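Local coordinates for protein ALDH21) (Physcomitrella patens subsp. patens, PDB 5MZ5) that oxidises succinic semialdehyde to succinate with NADP+ as cofactor, as a tetrameric member of the aldehyde dehydrogenase family, at residues Q443-T448 and V466-P472. Numbering follows the deposited sequence.
Sequences QSGIFT and VILNDSP
Gln443 reaches Pro472 with its amide: NE2 gives a hydrogen bond to Pro472 O at 2.8 Å, bent at the hydrogen (138°), and another to Leu474 O. CG lies anti to the carbonyl carbon (chi1 -69°) and the chain runs on extended, carrying NE2 past Ile467 CD1. Next come the parallel strand bonds. Ser444 O takes Ile467 N at 2.7 Å, Ile446 N is bound to Ile467 O, and Ile446 O receives Asn469 N. Between them, Gly445 leaves space for the returning chain; a CB there would clash with Pro472 CD. On the other face, Ile446 CG2 touches Val466 CG1 and Leu468 CD1, with helix 451-460 of this beta-alpha-beta crossover packed against Ile446 and Leu468. Phe447 lays one ring face over the turn, Asn469 CA sitting 4.2 Å from the ring centroid in a CH-pi contact and CZ meeting Asp470 CA. At Thr448 the backbone is gripped twice by one amide: N donates to Asn469 OD1 at 2.8 Å, and O accepts from Asn469 ND2 at 3.2 Å. A leucine in place of Asn469 would probably leave Thr448 N and O without these mates in a buried setting. The polar bonds thus continue the strand pairing into the turn, while Gln443, packed on succinate-binding Tyr481, ties the strand's start to the loop leading into the substrate site.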
# COMPACT_ATOMS: atom_id res chain seq x y z
N GLN A 443 12.89 -17.13 -15.22
CA GLN A 443 13.90 -16.15 -14.83
C GLN A 443 14.98 -16.01 -15.87
O GLN A 443 15.18 -16.90 -16.69
CB GLN A 443 14.50 -16.44 -13.43
CG GLN A 443 13.50 -16.24 -12.30
CD GLN A 443 14.04 -16.10 -10.90
OE1 GLN A 443 13.30 -15.76 -9.99
NE2 GLN A 443 15.33 -16.35 -10.68
N SER A 444 15.65 -14.86 -15.87
CA SER A 444 16.77 -14.51 -16.75
C SER A 444 17.81 -13.78 -15.90
O SER A 444 17.47 -13.20 -14.88
CB SER A 444 16.29 -13.60 -17.87
OG SER A 444 15.68 -14.35 -18.90
N GLY A 445 19.06 -13.83 -16.35
CA GLY A 445 20.18 -13.17 -15.70
C GLY A 445 20.87 -12.23 -16.67
O GLY A 445 20.84 -12.45 -17.88
N ILE A 446 21.45 -11.15 -16.13
CA ILE A 446 22.21 -10.16 -16.91
C ILE A 446 23.38 -9.56 -16.10
O ILE A 446 23.15 -8.98 -15.03
CB ILE A 446 21.32 -9.05 -17.58
CG1 ILE A 446 22.21 -8.02 -18.34
CG2 ILE A 446 20.37 -8.36 -16.56
CD1 ILE A 446 21.54 -6.99 -19.12
N PHE A 447 24.60 -9.66 -16.62
CA PHE A 447 25.78 -9.02 -16.02
C PHE A 447 26.08 -7.78 -16.86
O PHE A 447 26.38 -7.91 -18.05
CB PHE A 447 27.00 -9.95 -15.96
CG PHE A 447 26.94 -10.95 -14.83
CD1 PHE A 447 26.29 -12.17 -15.00
CD2 PHE A 447 27.55 -10.68 -13.61
CE1 PHE A 447 26.24 -13.10 -13.96
CE2 PHE A 447 27.50 -11.61 -12.57
CZ PHE A 447 26.86 -12.82 -12.75
N THR A 448 25.95 -6.60 -16.25
CA THR A 448 26.16 -5.32 -16.94
C THR A 448 26.52 -4.21 -15.97
O THR A 448 26.03 -4.20 -14.83
CB THR A 448 24.93 -4.93 -17.84
OG1 THR A 448 25.20 -3.71 -18.53
CG2 THR A 448 23.64 -4.76 -17.04
N VAL A 466 14.07 -10.92 -13.33
CA VAL A 466 15.31 -10.58 -14.03
C VAL A 466 16.38 -10.42 -12.95
O VAL A 466 16.25 -9.58 -12.06
CB VAL A 466 15.19 -9.32 -14.95
CG1 VAL A 466 16.54 -8.97 -15.60
CG2 VAL A 466 14.12 -9.51 -16.02
N ILE A 467 17.43 -11.23 -13.03
CA ILE A 467 18.52 -11.16 -12.08
C ILE A 467 19.62 -10.28 -12.64
O ILE A 467 20.18 -10.59 -13.69
CB ILE A 467 19.03 -12.54 -11.59
CG1 ILE A 467 17.85 -13.51 -11.32
CG2 ILE A 467 19.93 -12.36 -10.36
CD1 ILE A 467 16.72 -13.10 -10.26
N LEU A 468 19.90 -9.17 -11.92
CA LEU A 468 20.89 -8.19 -12.29
C LEU A 468 22.20 -8.41 -11.52
O LEU A 468 22.23 -8.31 -10.28
CB LEU A 468 20.32 -6.76 -12.08
CG LEU A 468 21.21 -5.55 -12.46
CD1 LEU A 468 21.79 -5.66 -13.91
CD2 LEU A 468 20.42 -4.25 -12.29
N ASN A 469 23.26 -8.72 -12.27
CA ASN A 469 24.64 -8.97 -11.80
C ASN A 469 24.73 -10.20 -10.88
O ASN A 469 25.45 -10.24 -9.88
CB ASN A 469 25.28 -7.70 -11.22
CG ASN A 469 25.43 -6.68 -12.32
OD1 ASN A 469 25.58 -7.04 -13.48
ND2 ASN A 469 25.29 -5.41 -12.01
N ASP A 470 24.01 -11.23 -11.30
CA ASP A 470 23.99 -12.59 -10.78
C ASP A 470 23.29 -13.41 -11.87
O ASP A 470 22.67 -12.84 -12.78
CB ASP A 470 23.32 -12.73 -9.39
CG ASP A 470 23.76 -13.96 -8.58
OD1 ASP A 470 24.21 -14.95 -9.20
OD2 ASP A 470 23.63 -13.93 -7.35
N SER A 471 23.45 -14.73 -11.81
CA SER A 471 22.87 -15.67 -12.75
C SER A 471 21.35 -15.79 -12.46
O SER A 471 20.92 -15.42 -11.36
CB SER A 471 23.55 -17.03 -12.61
OG SER A 471 22.79 -17.87 -11.76
N PRO A 472 20.55 -16.36 -13.41
CA PRO A 472 19.10 -16.51 -13.16
C PRO A 472 18.73 -17.50 -12.05
O PRO A 472 17.55 -17.62 -11.72
CB PRO A 472 18.57 -17.02 -14.52
CG PRO A 472 19.77 -17.70 -15.17
CD PRO A 472 20.92 -16.85 -14.76